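Local coordinates for protein V-type ATP synthase alpha chain (Nanoarchaeum equitans Kin4-M, PDB 5BN3) that forms the alpha (A) subunit of a V-type rotary ATP synthase assembly and binds adenosine-5'-diphosphate with a magnesium ion at its P-loop, at residues Val379-Gly384 / Pro389-Thr394; Ala219-Pro224 / Thr230-Gln235; Gly133-Asn138 / His142-Pro147; Trp114-Lys119 / Ile176-Glu181. One frame throughout, in Å; residues are numbered along the deposited sequence.

Overall arrangement
Along the chain, contact 3 falls within the sequence span bracketed by contact 4; contact 2 follows, then contact 1. Contacts 3 and 4 have centres about 6 Å apart and belong to the barrel-sandwich domain, where strands 131-137 and 114-118 are neighbours in one antiparallel sheet. Contacts 1 and 2, with centres about 13 Å apart, belong to the nucleotide-binding domain; the parallel strands 218-222 and 370-379 join them, with Val-379 N probably bonded to Val-221 O. The centres of contacts 1 and 3 are about 39 Å apart, with the middle of the subunit between them. Contact 2 holds bound adenosine-5'-diphosphate with contact 1 beside it, while the other pair lies in a separate beta domain.

Contact 1 (Val379-Gly384 / Pro389-Thr394); sequences VSPPGG and PVTQNT
Val-379 and Val-390 both hold CG1 anti to the backbone N (chi1 -170° and -176°), and these two methyls meet at 3.7 Å as the two side chains run antiparallel, each passing alongside the other. The contact closes a strand-loop-helix unit of the P-loop nucleotide-binding domain: strand 370-379 ends at Val-379, a proline- and glycine-rich loop follows, and helix 389-395 turns back over the strand end. Thr-391 places OG1 beside its own backbone N (chi1 -57°), which brings the hydroxyl within 3.5 Å of Val-379 CG1 and 3.9 Å of Pro-381 CB. These are packing contacts; the polar partner of Thr-391 OG1 is the carboxylate of Glu-388, just before the helix segment. All the touching residues are buried; Val-379 also rests on helix 322-335 and on Pro-222 of the neighbouring strand. Beyond the strand, the loop turns with Gly-384 N bonded to Pro-381 O, and Pro-381 O is also hydrogen-bonded to Tyr-297 OH of a neighbouring NEQ263 chain. Within the helix, Val-390 O is gripped twice by Thr-394: its N approaches from one face of the carbonyl plane and OG1, at 2.6 Å, from the other.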
# COMPACT_ATOMS: atom_id res chain seq x y z
N VAL A 379 19.43 -7.26 12.25
CA VAL A 379 18.06 -6.80 12.04
C VAL A 379 17.33 -7.80 11.14
O VAL A 379 17.92 -8.31 10.18
CB VAL A 379 18.02 -5.40 11.39
CG1 VAL A 379 16.60 -4.85 11.41
CG2 VAL A 379 18.95 -4.45 12.11
N SER A 380 16.07 -8.06 11.44
CA SER A 380 15.29 -9.05 10.69
C SER A 380 14.09 -8.42 10.00
O SER A 380 12.95 -8.62 10.43
CB SER A 380 14.82 -10.17 11.62
OG SER A 380 15.89 -10.69 12.38
N PRO A 381 14.32 -7.68 8.91
CA PRO A 381 13.24 -6.98 8.21
C PRO A 381 12.22 -7.94 7.61
O PRO A 381 12.59 -8.93 6.98
CB PRO A 381 13.97 -6.24 7.08
CG PRO A 381 15.21 -7.04 6.85
CD PRO A 381 15.61 -7.53 8.21
N PRO A 382 10.93 -7.66 7.83
CA PRO A 382 9.86 -8.51 7.29
C PRO A 382 9.94 -8.57 5.77
O PRO A 382 10.01 -7.53 5.13
CB PRO A 382 8.58 -7.77 7.71
CG PRO A 382 8.98 -6.96 8.91
CD PRO A 382 10.40 -6.55 8.65
N GLY A 383 9.98 -9.78 5.22
CA GLY A 383 10.04 -9.96 3.78
C GLY A 383 11.33 -9.49 3.14
O GLY A 383 11.42 -9.40 1.91
N GLY A 384 12.34 -9.20 3.95
CA GLY A 384 13.60 -8.71 3.44
C GLY A 384 13.56 -7.28 2.94
O GLY A 384 14.48 -6.83 2.25
N PRO A 389 10.97 0.45 9.35
CA PRO A 389 11.43 1.36 10.40
C PRO A 389 12.64 0.90 11.22
O PRO A 389 13.51 1.73 11.50
CB PRO A 389 10.21 1.48 11.32
CG PRO A 389 9.06 1.24 10.43
CD PRO A 389 9.52 0.18 9.46
N VAL A 390 12.69 -0.37 11.62
CA VAL A 390 13.81 -0.84 12.44
C VAL A 390 15.14 -0.69 11.71
O VAL A 390 16.10 -0.15 12.25
CB VAL A 390 13.61 -2.30 12.90
CG1 VAL A 390 14.73 -2.72 13.84
CG2 VAL A 390 12.28 -2.46 13.60
N THR A 391 15.19 -1.17 10.47
CA THR A 391 16.40 -1.05 9.66
C THR A 391 16.76 0.41 9.42
O THR A 391 17.90 0.81 9.62
CB THR A 391 16.24 -1.74 8.29
OG1 THR A 391 15.90 -3.12 8.49
CG2 THR A 391 17.53 -1.65 7.50
N GLN A 392 15.78 1.21 9.00
CA GLN A 392 16.04 2.60 8.65
C GLN A 392 16.45 3.46 9.84
O GLN A 392 17.36 4.28 9.73
CB GLN A 392 14.83 3.21 7.92
CG GLN A 392 14.64 2.66 6.51
CD GLN A 392 15.90 2.80 5.67
OE1 GLN A 392 16.58 3.82 5.72
NE2 GLN A 392 16.22 1.77 4.90
N ASN A 393 15.78 3.28 10.98
CA ASN A 393 16.19 3.98 12.20
C ASN A 393 17.61 3.61 12.62
O ASN A 393 18.40 4.48 12.99
CB ASN A 393 15.23 3.66 13.35
CG ASN A 393 13.89 4.36 13.22
OD1 ASN A 393 13.76 5.34 12.48
ND2 ASN A 393 12.90 3.88 13.96
N THR A 394 17.91 2.32 12.56
CA THR A 394 19.23 1.82 12.93
C THR A 394 20.34 2.41 12.05
O THR A 394 21.43 2.72 12.54
CB THR A 394 19.28 0.27 12.86
OG1 THR A 394 18.28 -0.27 13.73
CG2 THR A 394 20.63 -0.25 13.28

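Contact 2 (Ala219-Pro224 / Thr230-Gln235); sequences AAVPGP and TVLNQQ. With MG (magnesium ion), chain K; ADP (adenosine-5'-diphosphate), chain C.
The P-loop (Walker A) strand-loop-helix unit is closed here by Val-221, on strand 218-222, meeting Leu-232 on helix 229-239. Val-221 CG1 lies 3.9 Å from Leu-232 CD2; Leu-232 CG is anti to the backbone N (chi1 -176°), and the turn at chi2 sets CD2 against the valine. More loosely, Val-221 CG2 faces Asn-233 ND2 at 4.3 Å; the amide's polar bonds go to Asn-318 and, one turn back, to Lys-229 O. At the start of the helix, backbone amides hold the phosphates of adenosine-5'-diphosphate: Val-231 N gives a bond of 2.8 Å to O1A, nearly straight at 165°, and Thr-230 N a longer one to O2B. Val-231 also packs CG1 against the adenine, 3.4 Å from N7. Thr-230 OG1 binds the magnesium ion at 2.0 Å; O2B of the adenosine-5'-diphosphate and four waters complete its six-fold coordination, and Asp-320 is hydrogen-bonded to the same hydroxyl. Two of those waters reach O2A and O3B. Lys-229, the amides of Gly-226 and Gly-228, and Arg-326 of a neighbouring NEQ263 chain also bond the ligand. A phosphate cradled at a helix N-terminus beside a threonine-bound magnesium ion is the signature of P-loop NTPases.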
# COMPACT_ATOMS: atom_id res chain seq x y z
N ALA A 219 27.75 -1.42 13.97
CA ALA A 219 27.30 -1.83 12.64
C ALA A 219 25.95 -2.51 12.71
O ALA A 219 25.61 -3.13 13.72
CB ALA A 219 28.31 -2.75 11.99
N ALA A 220 25.19 -2.41 11.63
CA ALA A 220 23.92 -3.11 11.51
C ALA A 220 24.04 -4.25 10.50
O ALA A 220 24.70 -4.11 9.47
CB ALA A 220 22.82 -2.16 11.08
N VAL A 221 23.41 -5.39 10.80
CA VAL A 221 23.41 -6.54 9.89
C VAL A 221 21.97 -6.96 9.58
O VAL A 221 21.45 -7.89 10.18
CB VAL A 221 24.17 -7.75 10.48
CG1 VAL A 221 24.37 -8.82 9.41
CG2 VAL A 221 25.51 -7.32 11.05
N PRO A 222 21.32 -6.25 8.64
CA PRO A 222 19.96 -6.64 8.25
C PRO A 222 19.98 -7.65 7.11
O PRO A 222 20.89 -7.62 6.27
CB PRO A 222 19.35 -5.33 7.77
CG PRO A 222 20.51 -4.57 7.21
CD PRO A 222 21.71 -4.96 8.05
N GLY A 223 18.99 -8.54 7.09
CA GLY A 223 18.85 -9.52 6.04
C GLY A 223 17.55 -10.28 6.18
O GLY A 223 16.97 -10.32 7.27
N PRO A 224 17.07 -10.89 5.09
CA PRO A 224 15.88 -11.74 5.17
C PRO A 224 16.22 -13.05 5.89
O PRO A 224 17.40 -13.29 6.15
CB PRO A 224 15.55 -12.02 3.71
CG PRO A 224 16.85 -11.86 2.99
CD PRO A 224 17.57 -10.76 3.71
N THR A 230 22.93 -14.80 11.75
CA THR A 230 23.33 -15.53 12.96
C THR A 230 24.73 -16.13 12.83
O THR A 230 25.54 -16.01 13.75
CB THR A 230 22.31 -16.63 13.31
OG1 THR A 230 21.05 -16.03 13.65
CG2 THR A 230 22.80 -17.46 14.48
N VAL A 231 25.01 -16.76 11.70
CA VAL A 231 26.34 -17.31 11.45
C VAL A 231 27.39 -16.21 11.42
O VAL A 231 28.47 -16.35 11.99
CB VAL A 231 26.37 -18.13 10.14
CG1 VAL A 231 27.80 -18.49 9.77
CG2 VAL A 231 25.53 -19.39 10.28
N LEU A 232 27.06 -15.10 10.77
CA LEU A 232 27.99 -13.98 10.67
C LEU A 232 28.33 -13.42 12.05
O LEU A 232 29.49 -13.16 12.35
CB LEU A 232 27.43 -12.87 9.78
CG LEU A 232 28.40 -11.70 9.56
CD1 LEU A 232 29.67 -12.21 8.90
CD2 LEU A 232 27.78 -10.60 8.72
N ASN A 233 27.32 -13.24 12.89
CA ASN A 233 27.54 -12.74 14.24
C ASN A 233 28.32 -13.74 15.10
O ASN A 233 29.16 -13.34 15.91
CB ASN A 233 26.22 -12.37 14.91
CG ASN A 233 25.83 -10.92 14.67
OD1 ASN A 233 26.22 -10.03 15.42
ND2 ASN A 233 25.05 -10.69 13.62
N GLN A 234 28.04 -15.03 14.92
CA GLN A 234 28.76 -16.07 15.64
C GLN A 234 30.22 -16.15 15.21
O GLN A 234 31.11 -16.40 16.02
CB GLN A 234 28.08 -17.44 15.45
CG GLN A 234 26.79 -17.61 16.25
CD GLN A 234 26.12 -18.95 15.99
OE1 GLN A 234 26.47 -19.67 15.06
NE2 GLN A 234 25.14 -19.28 16.83
N GLN A 235 30.47 -15.93 13.92
CA GLN A 235 31.83 -15.87 13.39
C GLN A 235 32.61 -14.72 14.01
O GLN A 235 33.78 -14.86 14.36
CB GLN A 235 31.82 -15.72 11.87
CG GLN A 235 31.49 -17.00 11.13
CD GLN A 235 32.44 -18.13 11.46
OE1 GLN A 235 32.11 -19.04 12.22
NE2 GLN A 235 33.64 -18.08 10.88
MG MG K . 19.27 -16.26 12.65
PB ADP C . 19.70 -16.03 9.40
O1B ADP C . 19.95 -14.78 8.60
O2B ADP C . 20.21 -15.97 10.82
O3B ADP C . 18.30 -16.57 9.26
PA ADP C . 21.69 -18.12 9.37
O1A ADP C . 22.79 -17.34 10.02
O2A ADP C . 20.91 -19.13 10.17
O3A ADP C . 20.66 -17.10 8.65
O5' ADP C . 22.31 -18.86 8.08
C5' ADP C . 21.44 -19.52 7.16
C4' ADP C . 22.18 -20.66 6.47
O4' ADP C . 23.30 -20.15 5.72
C3' ADP C . 22.72 -21.63 7.51
O3' ADP C . 22.28 -22.96 7.19
C2' ADP C . 24.22 -21.53 7.40
O2' ADP C . 24.84 -22.82 7.45
C1' ADP C . 24.49 -20.86 6.06
N9 ADP C . 25.63 -19.92 6.19
C8 ADP C . 25.56 -18.63 6.54
N7 ADP C . 26.79 -18.06 6.56
C5 ADP C . 27.68 -19.01 6.22
C6 ADP C . 29.15 -19.08 6.04
N6 ADP C . 29.94 -17.99 6.25
N1 ADP C . 29.67 -20.27 5.67
C2 ADP C . 28.90 -21.35 5.46
N3 ADP C . 27.56 -21.36 5.60
C4 ADP C . 26.91 -20.23 5.97
O HOH W 1 19.80 -18.25 12.40
O HOH W 2 17.45 -16.43 11.66
O HOH W 3 18.82 -14.29 13.11
O HOH W 4 18.42 -16.70 14.50

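Contact 3 (Gly133-Asn138 / His142-Pro147); sequences GTVNEN and HRIIVP
The His-142 imidazole meets the Glu-137 carboxylate at its edge, in the ring plane, with the two flat groups only 20° apart. His-142 ND1 donates to Glu-137 OE1 across 2.8 Å, a nearly straight bond (168°) that reaches the oxygen almost along its C-O bond. Both residues turn CG anti to the backbone N, at chi1 -164° for His-142, and the glutamate chain continues extended, which lets the two chains run alongside each other until carboxylate and ring edge meet. Further partners surround the pair: Glu-137 OE2 accepts from Gly-74 N, His-142 NE2 is hydrogen-bonded to the hydroxyl of Tyr-307, and the ring of Phe-308 meets the imidazole at an inclined angle. The carboxylate probably favours the imidazole proton at ND1.

The backbone here is an antiparallel beta hairpin. Val-135 and His-142 form a hydrogen-bonded pair, Val-135 N to His-142 O at 2.8 Å and His-142 N to Val-135 O at 2.9 Å, while Thr-134 and Arg-143 form the next, non-hydrogen-bonded pair. The side chains of Thr-134 and Arg-143 lie on one sheet face; Val-135, His-142 and Ile-144 are on the other, where Val-135 CG2 packs against Ile-144 CD1 at 3.8 Å. Arg-143 stretches out to bond Gln-311 O and forms a salt bridge with Glu-141. Strand 140-145 is outermost within the chain's four-stranded sheet, while strand 131-137 is flanked on its other side by strand 114-118, whose Trp-114 packs on Val-135. Tyr-307 and Phe-308 lie on helix 293-309, which thereby packs against the hairpin at His-142.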
# COMPACT_ATOMS: atom_id res chain seq x y z
N GLY A 133 41.82 -4.12 42.86
CA GLY A 133 42.56 -5.37 42.79
C GLY A 133 42.15 -6.21 41.58
O GLY A 133 41.34 -5.78 40.77
N THR A 134 42.72 -7.41 41.47
CA THR A 134 42.41 -8.29 40.35
C THR A 134 42.01 -9.70 40.80
O THR A 134 42.42 -10.16 41.86
CB THR A 134 43.58 -8.40 39.34
OG1 THR A 134 44.75 -8.89 40.01
CG2 THR A 134 43.88 -7.05 38.71
N VAL A 135 41.21 -10.36 39.97
CA VAL A 135 40.84 -11.75 40.19
C VAL A 135 41.08 -12.55 38.92
O VAL A 135 40.61 -12.17 37.84
CB VAL A 135 39.35 -11.87 40.58
CG1 VAL A 135 38.91 -13.32 40.57
CG2 VAL A 135 39.10 -11.27 41.95
N ASN A 136 41.82 -13.65 39.02
CA ASN A 136 41.97 -14.54 37.87
C ASN A 136 40.69 -15.34 37.64
O ASN A 136 40.32 -16.18 38.45
CB ASN A 136 43.16 -15.48 38.03
CG ASN A 136 43.30 -16.45 36.87
OD1 ASN A 136 43.86 -16.10 35.82
ND2 ASN A 136 42.80 -17.66 37.04
N GLU A 137 40.02 -15.06 36.53
CA GLU A 137 38.81 -15.80 36.17
C GLU A 137 39.12 -16.72 34.99
O GLU A 137 38.90 -16.36 33.83
CB GLU A 137 37.68 -14.83 35.82
CG GLU A 137 36.30 -15.47 35.74
CD GLU A 137 35.18 -14.45 35.70
OE1 GLU A 137 35.47 -13.24 35.71
OE2 GLU A 137 33.99 -14.86 35.67
N ASN A 138 39.65 -17.90 35.31
CA ASN A 138 40.06 -18.90 34.32
C ASN A 138 40.94 -18.37 33.19
O ASN A 138 40.70 -18.65 32.01
CB ASN A 138 38.84 -19.64 33.76
CG ASN A 138 38.14 -20.49 34.80
OD1 ASN A 138 38.59 -21.60 35.12
ND2 ASN A 138 37.03 -19.99 35.33
N HIS A 142 40.36 -10.34 35.66
CA HIS A 142 39.19 -9.54 36.00
C HIS A 142 39.59 -8.43 36.95
O HIS A 142 40.10 -8.70 38.05
CB HIS A 142 38.11 -10.42 36.63
CG HIS A 142 36.75 -9.79 36.66
ND1 HIS A 142 35.61 -10.47 36.28
CD2 HIS A 142 36.35 -8.56 37.04
CE1 HIS A 142 34.57 -9.67 36.42
NE2 HIS A 142 34.99 -8.50 36.88
N ARG A 143 39.38 -7.19 36.54
CA ARG A 143 39.73 -6.05 37.36
C ARG A 143 38.56 -5.60 38.22
O ARG A 143 37.51 -5.22 37.72
CB ARG A 143 40.25 -4.91 36.47
CG ARG A 143 41.59 -5.25 35.83
CD ARG A 143 41.90 -4.39 34.62
NE ARG A 143 43.11 -4.85 33.94
CZ ARG A 143 43.50 -4.43 32.74
NH1 ARG A 143 42.79 -3.54 32.07
NH2 ARG A 143 44.61 -4.92 32.20
N ILE A 144 38.76 -5.68 39.53
CA ILE A 144 37.72 -5.29 40.48
C ILE A 144 37.69 -3.77 40.58
O ILE A 144 38.53 -3.16 41.24
CB ILE A 144 37.94 -5.91 41.86
CG1 ILE A 144 38.19 -7.42 41.72
CG2 ILE A 144 36.75 -5.65 42.78
CD1 ILE A 144 37.07 -8.17 41.02
N ILE A 145 36.72 -3.15 39.90
CA ILE A 145 36.57 -1.71 39.94
C ILE A 145 35.48 -1.33 40.93
O ILE A 145 34.38 -1.88 40.90
CB ILE A 145 36.26 -1.13 38.54
CG1 ILE A 145 35.10 -1.89 37.88
CG2 ILE A 145 37.49 -1.20 37.65
CD1 ILE A 145 34.65 -1.28 36.56
N VAL A 146 35.81 -0.40 41.83
CA VAL A 146 34.85 0.06 42.82
C VAL A 146 33.74 0.83 42.12
O VAL A 146 33.97 1.43 41.07
CB VAL A 146 35.54 0.94 43.89
CG1 VAL A 146 36.62 0.15 44.61
CG2 VAL A 146 36.13 2.18 43.27
N PRO A 147 32.52 0.80 42.69
CA PRO A 147 31.39 1.50 42.08
C PRO A 147 31.69 2.98 41.85
O PRO A 147 32.46 3.56 42.62
CB PRO A 147 30.28 1.35 43.12
CG PRO A 147 30.63 0.11 43.86
CD PRO A 147 32.13 0.07 43.91

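Contact 4 (Trp114-Lys119 / Ile176-Glu181); sequences WEFIPK and IKLYHE
This is a purely apolar packing contact in the barrel-sandwich domain, in which Leu-178, from the loop between strands 174-176 and 180-183, projects toward Trp-114 and Phe-116 on strand 114-118. The two leucine methyls divide the work. Leu-178 CD2 reaches Phe-116 CD1 at 3.6 Å and Phe-116 CG at 4.0 Å, approaching the ring at a slant, while CD1 comes to Trp-114 CB at 4.1 Å, so it is the methylene of the tryptophan and not its indole that is approached most closely. Trp-114 and Phe-116 stand two residues apart and so present their side chains on the same side of the extended strand. Phe-116 CG lies anti to the backbone N (chi1 175°), which sets CD1 of the ring against the leucine methyl, and Pro-118 N sits over one face of that ring, displaced toward its rim. The indole of Trp-114 leads away from the leucine; the tryptophan side chain also touches Pro-73 and Ile-164, and forms a cation-pi contact with Lys-112. Val-135 and Ile-144, from hairpin strands 131-137 and 140-145, also touch the leucine, which puts the loop against the sheet face they share with Phe-116. With both methyls on hydrocarbon and all three touching residues buried, dispersion and the exclusion of water probably hold the loop on the sheet, without the directional demands of a polar bond.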
# COMPACT_ATOMS: atom_id res chain seq x y z
N TRP A 114 37.12 -17.32 44.85
CA TRP A 114 38.01 -16.54 44.00
C TRP A 114 39.28 -16.13 44.73
O TRP A 114 39.28 -15.99 45.95
CB TRP A 114 37.28 -15.29 43.50
CG TRP A 114 36.03 -15.60 42.75
CD1 TRP A 114 34.75 -15.50 43.22
CD2 TRP A 114 35.93 -16.06 41.41
NE1 TRP A 114 33.86 -15.88 42.24
CE2 TRP A 114 34.57 -16.22 41.11
CE3 TRP A 114 36.87 -16.35 40.41
CZ2 TRP A 114 34.12 -16.66 39.86
CZ3 TRP A 114 36.43 -16.79 39.18
CH2 TRP A 114 35.06 -16.94 38.92
N GLU A 115 40.36 -15.92 43.98
CA GLU A 115 41.59 -15.38 44.57
C GLU A 115 41.74 -13.90 44.23
O GLU A 115 41.96 -13.54 43.07
CB GLU A 115 42.82 -16.17 44.10
CG GLU A 115 44.12 -15.69 44.75
CD GLU A 115 45.26 -16.67 44.58
OE1 GLU A 115 45.65 -17.31 45.58
OE2 GLU A 115 45.77 -16.80 43.45
N PHE A 116 41.62 -13.06 45.24
CA PHE A 116 41.70 -11.61 45.07
C PHE A 116 43.09 -11.07 45.41
O PHE A 116 43.59 -11.27 46.52
CB PHE A 116 40.64 -10.93 45.94
CG PHE A 116 40.71 -9.43 45.93
CD1 PHE A 116 40.34 -8.72 44.80
CD2 PHE A 116 41.13 -8.73 47.05
CE1 PHE A 116 40.39 -7.34 44.79
CE2 PHE A 116 41.19 -7.35 47.05
CZ PHE A 116 40.82 -6.65 45.91
N ILE A 117 43.71 -10.41 44.44
CA ILE A 117 45.02 -9.79 44.63
C ILE A 117 44.87 -8.26 44.61
O ILE A 117 44.57 -7.68 43.57
CB ILE A 117 46.01 -10.23 43.54
CG1 ILE A 117 46.18 -11.75 43.54
CG2 ILE A 117 47.36 -9.54 43.73
CD1 ILE A 117 47.03 -12.28 42.40
N PRO A 118 45.09 -7.61 45.77
CA PRO A 118 44.88 -6.16 45.89
C PRO A 118 45.90 -5.35 45.09
O PRO A 118 47.02 -5.80 44.89
CB PRO A 118 45.05 -5.90 47.39
CG PRO A 118 45.96 -6.99 47.85
CD PRO A 118 45.59 -8.20 47.02
N LYS A 119 45.50 -4.17 44.64
CA LYS A 119 46.40 -3.28 43.92
C LYS A 119 46.51 -1.95 44.64
O LYS A 119 47.18 -1.03 44.18
CB LYS A 119 45.91 -3.07 42.48
CG LYS A 119 46.07 -4.28 41.59
CD LYS A 119 47.52 -4.77 41.61
CE LYS A 119 47.74 -5.90 40.63
NZ LYS A 119 49.18 -6.31 40.59
N ILE A 176 33.30 -3.14 50.76
CA ILE A 176 33.45 -3.32 49.32
C ILE A 176 33.45 -4.81 49.00
O ILE A 176 34.12 -5.59 49.68
CB ILE A 176 34.76 -2.68 48.81
CG1 ILE A 176 34.80 -1.18 49.14
CG2 ILE A 176 34.93 -2.91 47.31
CD1 ILE A 176 33.62 -0.40 48.59
N LYS A 177 32.68 -5.21 47.99
CA LYS A 177 32.65 -6.61 47.57
C LYS A 177 33.42 -6.81 46.27
O LYS A 177 33.97 -5.86 45.71
CB LYS A 177 31.21 -7.09 47.39
CG LYS A 177 30.56 -7.61 48.66
CD LYS A 177 30.23 -6.49 49.64
CE LYS A 177 29.64 -7.05 50.92
NZ LYS A 177 28.46 -7.93 50.67
N LEU A 178 33.46 -8.05 45.79
CA LEU A 178 34.04 -8.36 44.49
C LEU A 178 33.06 -8.00 43.38
O LEU A 178 33.42 -8.02 42.20
CB LEU A 178 34.40 -9.85 44.41
CG LEU A 178 35.63 -10.31 45.21
CD1 LEU A 178 35.77 -11.82 45.17
CD2 LEU A 178 36.88 -9.65 44.66
N TYR A 179 31.84 -7.66 43.77
CA TYR A 179 30.79 -7.30 42.82
C TYR A 179 30.01 -6.08 43.28
O TYR A 179 30.00 -5.76 44.47
CB TYR A 179 29.83 -8.47 42.63
CG TYR A 179 28.76 -8.57 43.70
CD1 TYR A 179 29.02 -9.18 44.92
CD2 TYR A 179 27.48 -8.08 43.48
CE1 TYR A 179 28.05 -9.28 45.89
CE2 TYR A 179 26.50 -8.18 44.44
CZ TYR A 179 26.79 -8.78 45.65
OH TYR A 179 25.82 -8.88 46.61
N HIS A 180 29.34 -5.42 42.34
CA HIS A 180 28.36 -4.40 42.69
C HIS A 180 27.17 -4.46 41.74
O HIS A 180 27.26 -5.02 40.65
CB HIS A 180 28.98 -2.99 42.72
CG HIS A 180 29.34 -2.45 41.36
ND1 HIS A 180 30.51 -2.77 40.72
CD2 HIS A 180 28.68 -1.59 40.55
CE1 HIS A 180 30.56 -2.14 39.56
NE2 HIS A 180 29.46 -1.42 39.43
N GLU A 181 26.04 -3.90 42.17
CA GLU A 181 24.83 -3.90 41.37
C GLU A 181 24.70 -2.60 40.58
O GLU A 181 25.12 -1.54 41.05
CB GLU A 181 23.60 -4.09 42.26
CG GLU A 181 23.51 -5.45 42.93
CD GLU A 181 22.23 -5.62 43.73
OE1 GLU A 181 21.73 -4.60 44.26
OE2 GLU A 181 21.73 -6.76 43.83